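Local coordinates for hemoglobin-like protein (Methylacidiphilum infernorum, PDB 4NK2) that binds a heme b group and, as a truncated hemoglobin of group II, probably binds and carries oxygen, at residues F150-S153 / V154-E157; R180-Y184 / S185-D189. All blocks are in the same frame, centred on the assembly; numbering follows the deposited sequence.

Neither contact spans much sequence, and each closes a short turn where a loop passes into a helix. Following the chain from the N terminus, interaction 1 (150-157) comes first: it ends the loop after helix 131-147 and opens helix 155-165. Interaction 2 (180-189) follows in series, at the end of the next loop and the start of helix 184-192, so the two neither nest nor cross. They nevertheless meet in space, their centres about 14 Å apart. Tyr184 of interaction 2 packs against Leu155 and Glu156 of interaction 1, which lays the C-terminal helix 184-192 on the first turn of helix 155-165.

Interaction 1 (F150-S153 / V154-E157); sequences FPLS and VLEE
Phe150 reaches forward over the turn, its side chain crossing Val154 at about a right angle and touching Leu155 as well. CE2 of Phe150 is 3.7 Å from CG2 of Val154, and CD2 of the same ring is 3.8 Å from CD1 of Leu155. The ring gets there because CG stands trans to the backbone N (chi1 -158°). CD of Pro151 covers one face, off-centre, and Val154 O lies in plane at the edge. Leu152 and Leu155 run side by side, their CD2 methyls 4.0 Å apart. Phe150, Val154 and Leu155 are buried, which suits their apolar side chains: Phe150 also packs on Val54, Leu63 and Leu66 of helix 53-75, while Leu155 meets Leu145.

The backbone bonds converge on one acceptor. Val154 N donates to Pro151 O at 3.2 Å (159°), and Leu155 N adds a weak second bond to that oxygen. Proline suits this place, since its restricted phi helps set the course of the chain ahead of the helix.

Water continues the pattern. One molecule takes the N-H of Glu156 (N to water 2.9 Å) and donates to Leu152 O; another links Glu157 N to Ser153 O in the same manner. The arrangement is a helix N terminus with Val154 at the N-cap position, its i to i+4 links carried by water, and it opens helix 155-165 of the globin fold.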
ATOM      1  N   PHE A 150      31.654   6.273   7.734  1.00 32.61           N
ATOM      2  CA  PHE A 150      31.410   4.862   7.989  1.00 29.46           C
ATOM      3  C   PHE A 150      32.517   4.053   7.312  1.00 33.25           C
ATOM      4  O   PHE A 150      32.871   4.314   6.162  1.00 32.40           O
ATOM      5  CB  PHE A 150      30.048   4.465   7.430  1.00 30.05           C
ATOM      6  CG  PHE A 150      29.474   3.241   8.061  1.00 33.12           C
ATOM      7  CD1 PHE A 150      28.876   3.316   9.319  1.00 34.47           C
ATOM      8  CD2 PHE A 150      29.507   2.016   7.397  1.00 32.81           C
ATOM      9  CE1 PHE A 150      28.329   2.189   9.909  1.00 33.74           C
ATOM     10  CE2 PHE A 150      28.957   0.881   7.974  1.00 35.01           C
ATOM     11  CZ  PHE A 150      28.364   0.963   9.235  1.00 31.74           C
ATOM     12  N   PRO A 151      33.068   3.063   8.027  1.00 35.56           N
ATOM     13  CA  PRO A 151      34.249   2.332   7.540  1.00 32.06           C
ATOM     14  C   PRO A 151      34.004   1.706   6.166  1.00 34.31           C
ATOM     15  O   PRO A 151      32.983   1.039   5.944  1.00 32.13           O
ATOM     16  CB  PRO A 151      34.453   1.246   8.600  1.00 32.95           C
ATOM     17  CG  PRO A 151      33.764   1.785   9.846  1.00 35.72           C
ATOM     18  CD  PRO A 151      32.593   2.570   9.334  1.00 33.44           C
ATOM     19  N   LEU A 152      34.936   1.907   5.240  1.00 29.31           N
ATOM     20  CA  LEU A 152      34.702   1.489   3.862  1.00 29.62           C
ATOM     21  C   LEU A 152      34.539  -0.027   3.732  1.00 30.80           C
ATOM     22  O   LEU A 152      33.903  -0.506   2.792  1.00 33.24           O
ATOM     23  CB  LEU A 152      35.828   2.001   2.949  1.00 36.02           C
ATOM     24  CG  LEU A 152      35.896   3.524   2.771  1.00 38.47           C
ATOM     25  CD1 LEU A 152      37.168   3.937   2.021  1.00 38.56           C
ATOM     26  CD2 LEU A 152      34.654   4.061   2.044  1.00 36.73           C
ATOM     27  N   SER A 153      35.102  -0.778   4.674  1.00 28.88           N
ATOM     28  CA  SER A 153      35.082  -2.241   4.598  1.00 33.44           C
ATOM     29  C   SER A 153      33.676  -2.825   4.744  1.00 33.61           C
ATOM     30  O   SER A 153      33.394  -3.920   4.248  1.00 30.77           O
ATOM     31  CB  SER A 153      35.967  -2.840   5.684  1.00 34.07           C
ATOM     32  OG  SER A 153      35.490  -2.474   6.970  1.00 31.89           O
ATOM     33  N   VAL A 154      32.795  -2.105   5.426  1.00 32.41           N
ATOM     34  CA  VAL A 154      31.456  -2.649   5.727  1.00 35.48           C
ATOM     35  C   VAL A 154      30.323  -1.773   5.215  1.00 34.14           C
ATOM     36  O   VAL A 154      29.142  -2.063   5.443  1.00 34.26           O
ATOM     37  CB  VAL A 154      31.282  -2.858   7.225  1.00 30.44           C
ATOM     38  CG1 VAL A 154      32.157  -4.009   7.683  1.00 35.88           C
ATOM     39  CG2 VAL A 154      31.671  -1.581   7.959  1.00 31.11           C
ATOM     40  N   LEU A 155      30.675  -0.711   4.518  1.00 34.77           N
ATOM     41  CA  LEU A 155      29.706   0.188   3.941  1.00 35.98           C
ATOM     42  C   LEU A 155      28.709  -0.518   3.028  1.00 33.46           C
ATOM     43  O   LEU A 155      27.521  -0.290   3.118  1.00 33.68           O
ATOM     44  CB  LEU A 155      30.441   1.271   3.172  1.00 37.00           C
ATOM     45  CG  LEU A 155      29.680   2.507   2.744  1.00 46.01           C
ATOM     46  CD1 LEU A 155      28.782   3.020   3.822  1.00 37.20           C
ATOM     47  CD2 LEU A 155      30.672   3.534   2.325  1.00 45.31           C
ATOM     48  N   GLU A 156      29.195  -1.370   2.144  1.00 32.27           N
ATOM     49  CA  GLU A 156      28.291  -2.016   1.190  1.00 33.05           C
ATOM     50  C   GLU A 156      27.324  -2.947   1.911  1.00 34.05           C
ATOM     51  O   GLU A 156      26.142  -2.966   1.605  1.00 32.15           O
ATOM     52  CB  GLU A 156      29.050  -2.778   0.095  1.00 36.67           C
ATOM     53  CG  GLU A 156      28.118  -3.486  -0.900  1.00 35.95           C
ATOM     54  CD  GLU A 156      28.848  -4.038  -2.123  1.00 47.47           C
ATOM     55  OE1 GLU A 156      30.075  -4.275  -2.040  1.00 39.75           O
ATOM     56  OE2 GLU A 156      28.196  -4.229  -3.178  1.00 47.08           O
ATOM     57  N   GLU A 157      27.838  -3.710   2.871  1.00 32.13           N
ATOM     58  CA  GLU A 157      27.019  -4.594   3.690  1.00 35.37           C
ATOM     59  C   GLU A 157      25.855  -3.832   4.354  1.00 35.71           C
ATOM     60  O   GLU A 157      24.692  -4.275   4.318  1.00 32.15           O
ATOM     61  CB  GLU A 157      27.914  -5.232   4.757  1.00 36.08           C
ATOM     62  CG  GLU A 157      27.329  -6.451   5.430  1.00 44.83           C
ATOM     63  CD  GLU A 157      28.358  -7.213   6.245  1.00 47.76           C
ATOM     64  OE1 GLU A 157      27.949  -7.970   7.150  1.00 51.38           O
ATOM     65  OE2 GLU A 157      29.570  -7.068   5.976  1.00 49.81           O
TER
HETATM   66  O   HOH W   1      31.957  -2.151   1.663  1.00 37.64           O
HETATM   67  O   HOH W   2      30.649  -4.438   2.865  1.00 35.68           O
HETATM   68  O   HOH W   3      31.892  -7.072   4.151  1.00 59.33           O

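Interaction 2 (R180-Y184 / S185-D189); sequences RRVPY and SEIQD
Arg180 and Glu186 form a salt bridge across the turn, NH2 of Arg180 to OE2 of Glu186 at 3.2 Å. The carboxylate oxygen is met nearly end-on, but it sits 28° out of the guanidinium plane, and the N-H is bent. Both chains are extended, which suits a long-armed pair at the surface. A water adds a second link: it accepts from Arg180 NE and donates to Glu186 OE1 (2.6 Å) and Arg181 O. Arg180 NH1 also pairs with Glu135, so this arginine joins two acidic partners.

The backbone turns into helix 184-192 here. Glu186 N donates to Pro183 O and Ile187 N to Tyr184 O, both at 3.0 Å and both i+3 to i, the spacing of 3-10-like turns, in keeping with a weakly bonded helix. Proline, with no N-H to donate, fits just before such a start.

Among apolar groups, Val182 CG1 touches Ile187 CG2 at 3.9 Å, the two side chains crossing nearly at right angles; Ile187 also packs on Trp159 of helix 155-165. With chi1 at -174°, the Tyr184 ring is carried to where Gln188 comes up one turn on, the CA of Gln188 over one face toward the rim. Tyr184 CE2 lies 3.6 Å from Gln188 CB, with the ring and amide planes 74° apart.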
ATOM      1  N   ARG A 180      12.049   1.493  -6.534  1.00 31.88           N
ATOM      2  CA  ARG A 180      13.344   1.599  -7.204  1.00 38.06           C
ATOM      3  C   ARG A 180      14.430   0.828  -6.460  1.00 35.64           C
ATOM      4  O   ARG A 180      14.534   0.926  -5.238  1.00 34.68           O
ATOM      5  CB  ARG A 180      13.722   3.077  -7.269  1.00 35.41           C
ATOM      6  CG  ARG A 180      15.104   3.408  -7.788  1.00 49.53           C
ATOM      7  CD  ARG A 180      15.414   4.829  -7.368  1.00 50.16           C
ATOM      8  NE  ARG A 180      16.633   5.354  -7.966  1.00 59.57           N
ATOM      9  CZ  ARG A 180      17.083   6.585  -7.746  1.00 61.55           C
ATOM     10  NH1 ARG A 180      16.410   7.399  -6.942  1.00 60.48           N
ATOM     11  NH2 ARG A 180      18.203   7.003  -8.326  1.00 64.50           N
ATOM     12  N   ARG A 181      15.240   0.064  -7.188  1.00 38.81           N
ATOM     13  CA  ARG A 181      16.405  -0.568  -6.572  1.00 34.09           C
ATOM     14  C   ARG A 181      17.602   0.376  -6.682  1.00 38.52           C
ATOM     15  O   ARG A 181      17.808   1.017  -7.720  1.00 37.73           O
ATOM     16  CB  ARG A 181      16.723  -1.908  -7.243  1.00 37.08           C
ATOM     17  CG  ARG A 181      15.612  -2.953  -7.133  1.00 37.57           C
ATOM     18  CD  ARG A 181      15.034  -3.009  -5.722  1.00 33.63           C
ATOM     19  NE  ARG A 181      16.024  -3.386  -4.701  1.00 35.02           N
ATOM     20  CZ  ARG A 181      16.483  -4.625  -4.537  1.00 34.40           C
ATOM     21  NH1 ARG A 181      16.068  -5.590  -5.349  1.00 39.50           N
ATOM     22  NH2 ARG A 181      17.362  -4.900  -3.579  1.00 35.86           N
ATOM     23  N   VAL A 182      18.383   0.481  -5.608  1.00 43.02           N
ATOM     24  CA  VAL A 182      19.602   1.280  -5.629  1.00 37.56           C
ATOM     25  C   VAL A 182      20.783   0.391  -5.243  1.00 35.10           C
ATOM     26  O   VAL A 182      21.147   0.313  -4.076  1.00 37.22           O
ATOM     27  CB  VAL A 182      19.510   2.483  -4.667  1.00 37.94           C
ATOM     28  CG1 VAL A 182      20.741   3.383  -4.807  1.00 41.34           C
ATOM     29  CG2 VAL A 182      18.244   3.286  -4.938  1.00 39.56           C
ATOM     30  N   PRO A 183      21.371  -0.309  -6.224  1.00 36.31           N
ATOM     31  CA  PRO A 183      22.501  -1.182  -5.887  1.00 41.32           C
ATOM     32  C   PRO A 183      23.719  -0.347  -5.509  1.00 37.65           C
ATOM     33  O   PRO A 183      23.851   0.801  -5.962  1.00 34.26           O
ATOM     34  CB  PRO A 183      22.764  -1.940  -7.193  1.00 40.88           C
ATOM     35  CG  PRO A 183      22.238  -1.025  -8.270  1.00 40.50           C
ATOM     36  CD  PRO A 183      21.038  -0.349  -7.661  1.00 37.77           C
ATOM     37  N   TYR A 184      24.590  -0.915  -4.685  1.00 34.37           N
ATOM     38  CA  TYR A 184      25.743  -0.178  -4.186  1.00 38.57           C
ATOM     39  C   TYR A 184      26.570   0.388  -5.335  1.00 36.62           C
ATOM     40  O   TYR A 184      27.172   1.453  -5.212  1.00 36.30           O
ATOM     41  CB  TYR A 184      26.591  -1.098  -3.315  1.00 37.35           C
ATOM     42  CG  TYR A 184      27.731  -0.402  -2.620  1.00 38.60           C
ATOM     43  CD1 TYR A 184      27.492   0.492  -1.586  1.00 33.53           C
ATOM     44  CD2 TYR A 184      29.050  -0.648  -2.995  1.00 39.82           C
ATOM     45  CE1 TYR A 184      28.532   1.125  -0.935  1.00 32.95           C
ATOM     46  CE2 TYR A 184      30.095  -0.024  -2.358  1.00 35.94           C
ATOM     47  CZ  TYR A 184      29.837   0.856  -1.332  1.00 37.23           C
ATOM     48  OH  TYR A 184      30.892   1.477  -0.705  1.00 34.82           O
ATOM     49  N   SER A 185      26.579  -0.318  -6.460  1.00 40.46           N
ATOM     50  CA  SER A 185      27.392   0.089  -7.606  1.00 41.94           C
ATOM     51  C   SER A 185      26.979   1.456  -8.152  1.00 43.26           C
ATOM     52  O   SER A 185      27.822   2.211  -8.644  1.00 40.76           O
ATOM     53  CB  SER A 185      27.310  -0.968  -8.705  1.00 49.94           C
ATOM     54  OG  SER A 185      25.973  -1.118  -9.152  1.00 47.59           O
ATOM     55  N   GLU A 186      25.704   1.780  -8.045  1.00 35.31           N
ATOM     56  CA  GLU A 186      25.204   3.066  -8.507  1.00 37.82           C
ATOM     57  C   GLU A 186      25.715   4.228  -7.681  1.00 34.77           C
ATOM     58  O   GLU A 186      25.787   5.336  -8.159  1.00 36.92           O
ATOM     59  CB  GLU A 186      23.679   3.073  -8.491  1.00 43.18           C
ATOM     60  CG  GLU A 186      23.050   4.356  -8.957  1.00 46.16           C
ATOM     61  CD  GLU A 186      21.544   4.289  -8.945  1.00 50.22           C
ATOM     62  OE1 GLU A 186      21.005   3.185  -8.922  1.00 42.24           O
ATOM     63  OE2 GLU A 186      20.906   5.344  -8.953  1.00 58.95           O
ATOM     64  N   ILE A 187      26.065   3.967  -6.433  1.00 34.23           N
ATOM     65  CA  ILE A 187      26.462   5.037  -5.514  1.00 38.26           C
ATOM     66  C   ILE A 187      27.876   4.898  -4.949  1.00 37.42           C
ATOM     67  O   ILE A 187      28.301   5.734  -4.152  1.00 32.45           O
ATOM     68  CB  ILE A 187      25.489   5.145  -4.317  1.00 38.35           C
ATOM     69  CG1 ILE A 187      25.571   3.890  -3.450  1.00 38.52           C
ATOM     70  CG2 ILE A 187      24.057   5.369  -4.799  1.00 38.33           C
ATOM     71  CD1 ILE A 187      24.613   3.901  -2.249  1.00 33.64           C
ATOM     72  N   GLN A 188      28.604   3.858  -5.346  1.00 37.74           N
ATOM     73  CA  GLN A 188      29.888   3.581  -4.707  1.00 38.13           C
ATOM     74  C   GLN A 188      30.905   4.701  -4.899  1.00 41.49           C
ATOM     75  O   GLN A 188      31.702   4.982  -3.993  1.00 39.10           O
ATOM     76  CB  GLN A 188      30.468   2.230  -5.154  1.00 42.52           C
ATOM     77  CG  GLN A 188      30.679   2.081  -6.656  1.00 45.59           C
ATOM     78  CD  GLN A 188      31.012   0.651  -7.036  1.00 43.85           C
ATOM     79  OE1 GLN A 188      31.398  -0.163  -6.186  1.00 52.48           O
ATOM     80  NE2 GLN A 188      30.856   0.334  -8.312  1.00 50.59           N
ATOM     81  N   ASP A 189      30.871   5.345  -6.063  1.00 38.11           N
ATOM     82  CA  ASP A 189      31.810   6.423  -6.343  1.00 39.97           C
ATOM     83  C   ASP A 189      31.586   7.593  -5.392  1.00 40.87           C
ATOM     84  O   ASP A 189      32.537   8.220  -4.930  1.00 36.72           O
ATOM     85  CB  ASP A 189      31.684   6.877  -7.798  1.00 42.44           C
ATOM     86  CG  ASP A 189      32.207   5.841  -8.779  1.00 49.23           C
ATOM     87  OD1 ASP A 189      32.186   6.122  -9.997  1.00 59.96           O
ATOM     88  OD2 ASP A 189      32.650   4.751  -8.337  1.00 51.09           O
TER
HETATM   89  O   HOH W   4      18.428   3.130  -8.882  1.00 47.39           O